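Sensor protein KdpD (Escherichia coli, PDB 4Y2F) is a sensor histidine kinase that responds to potassium, autophosphorylating on histidine and passing the phosphoryl group to a response regulator, its GAF domain probably serving in sensing or regulation. Local coordinates at residues Q88-V102 / L121-E133. Sequence-based numbering, arbitrary orientation.
Sequences QILPLKSGEKTYGLV and LETFTLLVANALE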
loop_
_atom_site.group_PDB
_atom_site.type_symbol
_atom_site.label_atom_id
_atom_site.label_comp_id
_atom_site.label_asym_id
_atom_site.label_seq_id
_atom_site.Cartn_x
_atom_site.Cartn_y
_atom_site.Cartn_z
ATOM N N GLN A 88 -2.622 -7.629 -19.760
ATOM C CA GLN A 88 -2.801 -8.367 -18.517
ATOM C C GLN A 88 -4.138 -8.004 -17.883
ATOM O O GLN A 88 -4.601 -6.869 -17.983
ATOM C CB GLN A 88 -1.701 -8.025 -17.520
ATOM C CG GLN A 88 -0.310 -8.304 -18.043
ATOM C CD GLN A 88 0.709 -8.164 -16.952
ATOM O OE1 GLN A 88 1.149 -7.067 -16.660
ATOM N NE2 GLN A 88 1.068 -9.273 -16.320
ATOM N N ILE A 89 -4.751 -8.987 -17.216
ATOM C CA ILE A 89 -5.950 -8.777 -16.415
ATOM C C ILE A 89 -5.537 -9.061 -14.974
ATOM O O ILE A 89 -5.200 -10.204 -14.630
ATOM C CB ILE A 89 -7.091 -9.703 -16.846
ATOM C CG1 ILE A 89 -7.524 -9.370 -18.273
ATOM C CG2 ILE A 89 -8.264 -9.539 -15.905
ATOM C CD1 ILE A 89 -8.650 -10.285 -18.762
ATOM N N LEU A 90 -5.551 -8.026 -14.126
ATOM C CA LEU A 90 -4.965 -8.119 -12.784
ATOM C C LEU A 90 -6.001 -7.833 -11.706
ATOM O O LEU A 90 -6.622 -6.752 -11.710
ATOM C CB LEU A 90 -3.780 -7.157 -12.645
ATOM C CG LEU A 90 -2.673 -7.429 -13.662
ATOM C CD1 LEU A 90 -1.630 -6.340 -13.555
ATOM C CD2 LEU A 90 -2.041 -8.796 -13.447
ATOM N N PRO A 91 -6.209 -8.734 -10.761
ATOM C CA PRO A 91 -7.114 -8.416 -9.651
ATOM C C PRO A 91 -6.527 -7.363 -8.723
ATOM O O PRO A 91 -5.326 -7.340 -8.440
ATOM C CB PRO A 91 -7.283 -9.758 -8.937
ATOM C CG PRO A 91 -6.056 -10.535 -9.291
ATOM C CD PRO A 91 -5.689 -10.108 -10.694
ATOM N N LEU A 92 -7.397 -6.461 -8.274
ATOM C CA LEU A 92 -7.034 -5.462 -7.267
ATOM C C LEU A 92 -7.409 -6.045 -5.913
ATOM O O LEU A 92 -8.553 -5.923 -5.464
ATOM C CB LEU A 92 -7.774 -4.160 -7.539
ATOM C CG LEU A 92 -7.531 -3.650 -8.959
ATOM C CD1 LEU A 92 -8.435 -2.470 -9.277
ATOM C CD2 LEU A 92 -6.059 -3.268 -9.162
ATOM N N LYS A 93 -6.447 -6.682 -5.250
ATOM C CA LYS A 93 -6.722 -7.475 -4.066
ATOM C C LYS A 93 -6.096 -6.851 -2.832
ATOM O O LYS A 93 -4.962 -6.362 -2.872
ATOM C CB LYS A 93 -6.142 -8.882 -4.191
ATOM C CG LYS A 93 -6.601 -9.652 -5.385
ATOM C CD LYS A 93 -5.997 -11.049 -5.383
ATOM C CE LYS A 93 -6.591 -11.916 -4.293
ATOM N NZ LYS A 93 -6.249 -13.364 -4.502
ATOM N N SER A 94 -6.835 -6.882 -1.736
ATOM C CA SER A 94 -6.277 -6.595 -0.424
ATOM C C SER A 94 -6.559 -7.819 0.430
ATOM O O SER A 94 -7.724 -8.143 0.691
ATOM C CB SER A 94 -6.899 -5.346 0.179
ATOM O OG SER A 94 -6.389 -5.145 1.480
ATOM N N GLY A 95 -5.501 -8.507 0.843
ATOM C CA GLY A 95 -5.693 -9.795 1.480
ATOM C C GLY A 95 -6.261 -10.776 0.474
ATOM O O GLY A 95 -5.821 -10.845 -0.681
ATOM N N GLU A 96 -7.277 -11.518 0.900
ATOM C CA GLU A 96 -7.926 -12.491 0.031
ATOM C C GLU A 96 -9.085 -11.907 -0.770
ATOM O O GLU A 96 -9.644 -12.608 -1.621
ATOM C CB GLU A 96 -8.401 -13.697 0.847
ATOM C CG GLU A 96 -7.357 -14.261 1.814
ATOM C CD GLU A 96 -6.192 -14.964 1.126
ATOM O OE1 GLU A 96 -6.114 -14.946 -0.122
ATOM O OE2 GLU A 96 -5.350 -15.546 1.842
ATOM N N LYS A 97 -9.439 -10.643 -0.548
ATOM C CA LYS A 97 -10.607 -10.030 -1.166
ATOM C C LYS A 97 -10.206 -9.215 -2.386
ATOM O O LYS A 97 -9.246 -8.441 -2.343
ATOM C CB LYS A 97 -11.345 -9.125 -0.179
ATOM C CG LYS A 97 -12.594 -9.762 0.424
ATOM C CD LYS A 97 -12.303 -11.164 0.932
ATOM C CE LYS A 97 -13.583 -11.939 1.198
ATOM N NZ LYS A 97 -13.314 -13.378 1.469
ATOM N N THR A 98 -10.967 -9.372 -3.464
ATOM C CA THR A 98 -10.746 -8.635 -4.701
ATOM C C THR A 98 -11.796 -7.535 -4.802
ATOM O O THR A 98 -12.999 -7.803 -4.669
ATOM C CB THR A 98 -10.795 -9.594 -5.890
ATOM O OG1 THR A 98 -9.776 -10.583 -5.723
ATOM C CG2 THR A 98 -10.532 -8.856 -7.184
ATOM N N TYR A 99 -11.343 -6.297 -4.981
ATOM C CA TYR A 99 -12.220 -5.135 -4.998
ATOM C C TYR A 99 -12.450 -4.595 -6.394
ATOM O O TYR A 99 -13.275 -3.694 -6.570
ATOM C CB TYR A 99 -11.637 -4.031 -4.105
ATOM C CG TYR A 99 -11.675 -4.428 -2.651
ATOM C CD1 TYR A 99 -10.644 -5.173 -2.088
ATOM C CD2 TYR A 99 -12.769 -4.116 -1.859
ATOM C CE1 TYR A 99 -10.696 -5.579 -0.775
ATOM C CE2 TYR A 99 -12.822 -4.503 -0.542
ATOM C CZ TYR A 99 -11.786 -5.238 -0.003
ATOM O OH TYR A 99 -11.850 -5.639 1.308
ATOM N N GLY A 100 -11.746 -5.134 -7.379
ATOM C CA GLY A 100 -11.864 -4.667 -8.740
ATOM C C GLY A 100 -10.794 -5.343 -9.569
ATOM O O GLY A 100 -10.111 -6.255 -9.100
ATOM N N LEU A 101 -10.683 -4.894 -10.817
ATOM C CA LEU A 101 -9.645 -5.393 -11.706
ATOM C C LEU A 101 -9.033 -4.210 -12.426
ATOM O O LEU A 101 -9.653 -3.150 -12.564
ATOM C CB LEU A 101 -10.209 -6.261 -12.830
ATOM C CG LEU A 101 -10.933 -7.559 -12.560
ATOM C CD1 LEU A 101 -11.263 -8.111 -13.925
ATOM C CD2 LEU A 101 -10.045 -8.524 -11.804
ATOM N N VAL A 102 -7.800 -4.392 -12.893
ATOM C CA VAL A 102 -7.241 -3.468 -13.871
ATOM C C VAL A 102 -6.785 -4.275 -15.083
ATOM O O VAL A 102 -6.147 -5.331 -14.941
ATOM C CB VAL A 102 -6.141 -2.565 -13.275
ATOM C CG1 VAL A 102 -4.945 -3.387 -12.791
ATOM C CG2 VAL A 102 -5.726 -1.475 -14.268
ATOM N N LEU A 121 4.446 -3.333 -10.534
ATOM C CA LEU A 121 3.029 -3.235 -10.848
ATOM C C LEU A 121 2.187 -3.912 -9.779
ATOM O O LEU A 121 1.101 -3.423 -9.445
ATOM C CB LEU A 121 2.773 -3.843 -12.222
ATOM C CG LEU A 121 1.321 -3.822 -12.722
ATOM C CD1 LEU A 121 0.749 -2.420 -12.752
ATOM C CD2 LEU A 121 1.282 -4.448 -14.128
ATOM N N GLU A 122 2.674 -5.015 -9.206
ATOM C CA GLU A 122 1.920 -5.642 -8.129
ATOM C C GLU A 122 1.776 -4.710 -6.935
ATOM O O GLU A 122 0.705 -4.649 -6.313
ATOM C CB GLU A 122 2.555 -6.958 -7.716
ATOM C CG GLU A 122 1.756 -7.605 -6.605
ATOM C CD GLU A 122 2.212 -8.990 -6.301
ATOM O OE1 GLU A 122 1.806 -9.917 -7.029
ATOM O OE2 GLU A 122 2.992 -9.147 -5.343
ATOM N N THR A 123 2.829 -3.966 -6.604
ATOM C CA THR A 123 2.735 -3.017 -5.504
ATOM C C THR A 123 1.724 -1.929 -5.826
ATOM O O THR A 123 0.938 -1.527 -4.959
ATOM C CB THR A 123 4.104 -2.411 -5.220
ATOM O OG1 THR A 123 5.049 -3.461 -4.960
ATOM C CG2 THR A 123 4.038 -1.513 -4.000
ATOM N N PHE A 124 1.703 -1.460 -7.080
ATOM C CA PHE A 124 0.691 -0.484 -7.476
ATOM C C PHE A 124 -0.719 -1.031 -7.259
ATOM O O PHE A 124 -1.575 -0.346 -6.679
ATOM C CB PHE A 124 0.897 -0.068 -8.937
ATOM C CG PHE A 124 1.846 1.079 -9.117
ATOM C CD1 PHE A 124 3.198 0.931 -8.846
ATOM C CD2 PHE A 124 1.390 2.310 -9.567
ATOM C CE1 PHE A 124 4.075 1.997 -9.009
ATOM C CE2 PHE A 124 2.259 3.373 -9.739
ATOM C CZ PHE A 124 3.597 3.223 -9.448
ATOM N N THR A 125 -0.991 -2.261 -7.711
ATOM C CA THR A 125 -2.345 -2.792 -7.561
ATOM C C THR A 125 -2.723 -2.974 -6.097
ATOM O O THR A 125 -3.903 -2.862 -5.746
ATOM C CB THR A 125 -2.531 -4.104 -8.329
ATOM O OG1 THR A 125 -1.709 -5.137 -7.767
ATOM C CG2 THR A 125 -2.203 -3.927 -9.811
ATOM N N LEU A 126 -1.742 -3.228 -5.227
ATOM C CA LEU A 126 -2.038 -3.340 -3.805
ATOM C C LEU A 126 -2.474 -1.995 -3.232
ATOM O O LEU A 126 -3.430 -1.928 -2.449
ATOM C CB LEU A 126 -0.806 -3.863 -3.076
ATOM C CG LEU A 126 -0.860 -3.983 -1.562
ATOM C CD1 LEU A 126 -2.067 -4.820 -1.136
ATOM C CD2 LEU A 126 0.421 -4.630 -1.106
ATOM N N LEU A 127 -1.809 -0.912 -3.633
ATOM C CA LEU A 127 -2.204 0.409 -3.149
ATOM C C LEU A 127 -3.574 0.806 -3.690
ATOM O O LEU A 127 -4.406 1.354 -2.952
ATOM C CB LEU A 127 -1.150 1.439 -3.545
ATOM C CG LEU A 127 0.203 1.375 -2.857
ATOM C CD1 LEU A 127 0.867 2.685 -3.145
ATOM C CD2 LEU A 127 0.063 1.200 -1.359
ATOM N N VAL A 128 -3.852 0.505 -4.964
ATOM C CA VAL A 128 -5.174 0.774 -5.514
ATOM C C VAL A 128 -6.241 -0.016 -4.762
ATOM O O VAL A 128 -7.303 0.515 -4.412
ATOM C CB VAL A 128 -5.197 0.479 -7.024
ATOM C CG1 VAL A 128 -6.620 0.590 -7.548
ATOM C CG2 VAL A 128 -4.255 1.435 -7.751
ATOM N N ALA A 129 -5.967 -1.294 -4.496
ATOM C CA ALA A 129 -6.928 -2.132 -3.792
ATOM C C ALA A 129 -7.225 -1.588 -2.403
ATOM O O ALA A 129 -8.378 -1.592 -1.969
ATOM C CB ALA A 129 -6.408 -3.566 -3.701
ATOM N N ASN A 130 -6.192 -1.113 -1.693
ATOM C CA ASN A 130 -6.393 -0.535 -0.366
ATOM C C ASN A 130 -7.305 0.682 -0.432
ATOM O O ASN A 130 -8.134 0.894 0.461
ATOM C CB ASN A 130 -5.047 -0.116 0.229
ATOM C CG ASN A 130 -4.238 -1.278 0.752
ATOM O OD1 ASN A 130 -4.730 -2.399 0.855
ATOM N ND2 ASN A 130 -2.990 -1.007 1.116
ATOM N N ALA A 131 -7.161 1.500 -1.476
ATOM C CA ALA A 131 -8.015 2.679 -1.616
ATOM C C ALA A 131 -9.463 2.282 -1.878
ATOM O O ALA A 131 -10.389 2.821 -1.259
ATOM C CB ALA A 131 -7.472 3.588 -2.721
ATOM N N LEU A 132 -9.673 1.329 -2.788
ATOM C CA LEU A 132 -11.011 0.807 -3.046
ATOM C C LEU A 132 -11.615 0.178 -1.797
ATOM O O LEU A 132 -12.799 0.373 -1.510
ATOM C CB LEU A 132 -10.937 -0.228 -4.165
ATOM C CG LEU A 132 -10.616 0.350 -5.535
ATOM C CD1 LEU A 132 -10.491 -0.789 -6.566
ATOM C CD2 LEU A 132 -11.713 1.327 -5.943
ATOM N N GLU A 133 -10.808 -0.570 -1.035
ATOM C CA GLU A 133 -11.303 -1.182 0.198
ATOM C C GLU A 133 -11.748 -0.122 1.196
ATOM O O GLU A 133 -12.801 -0.253 1.831
ATOM C CB GLU A 133 -10.225 -2.089 0.805
ATOM C CG GLU A 133 -10.564 -2.678 2.185
ATOM C CD GLU A 133 -9.424 -3.509 2.764
ATOM O OE1 GLU A 133 -8.262 -3.292 2.368
ATOM O OE2 GLU A 133 -9.689 -4.378 3.621
HETATM O O HOH W 1 -3.518 -6.677 -5.989
HETATM O O HOH W 2 -9.451 -6.992 2.454
#
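Water 2 is gripped by three groups: it donates to Ser94 O (2.7 Å) and to Glu133 OE2, and accepts from Tyr99 OH, lying in the plane of the tyrosine ring at its edge. This ties the β-hairpin 88-102, two antiparallel strands of the GAF-domain sheet, to helix 115-142, packed across one face of that sheet; strand 88-94 meets the helix segment at 62°. Beside the water, Ser94 OG donates to Glu133 OE1 over 2.8 Å, arriving 37° above the carboxylate plane. Chi1 of 174° swings the Glu133 CG away from the backbone N, and the extended chain carries the carboxylate to Ser94 and water 2. Glu133 CB itself lies over one face of the Tyr99 ring, a CH-pi contact 3.8 Å from the centroid. Glu133 OE2 also forms a salt bridge with Lys137. Replacing Glu133 by an alanine is likely to leave Ser94 OG and Lys137 without their carboxylate partner and water 2 with one acceptor fewer. Further along, Ala129 CB sits 3.3 Å from Lys93 O, a close fit of small side chain against strand backbone. Leu92 forks over the helix: CD1 reaches Val128 and Leu132, CD2 Thr125 CB. Leu90 CD1 meets Leu121 CD2. Water 1 bridges the backbone too, donating to Pro91 O and accepting from Lys93 N, while its other hydrogen goes to Thr125 OG1 at 3.0 Å.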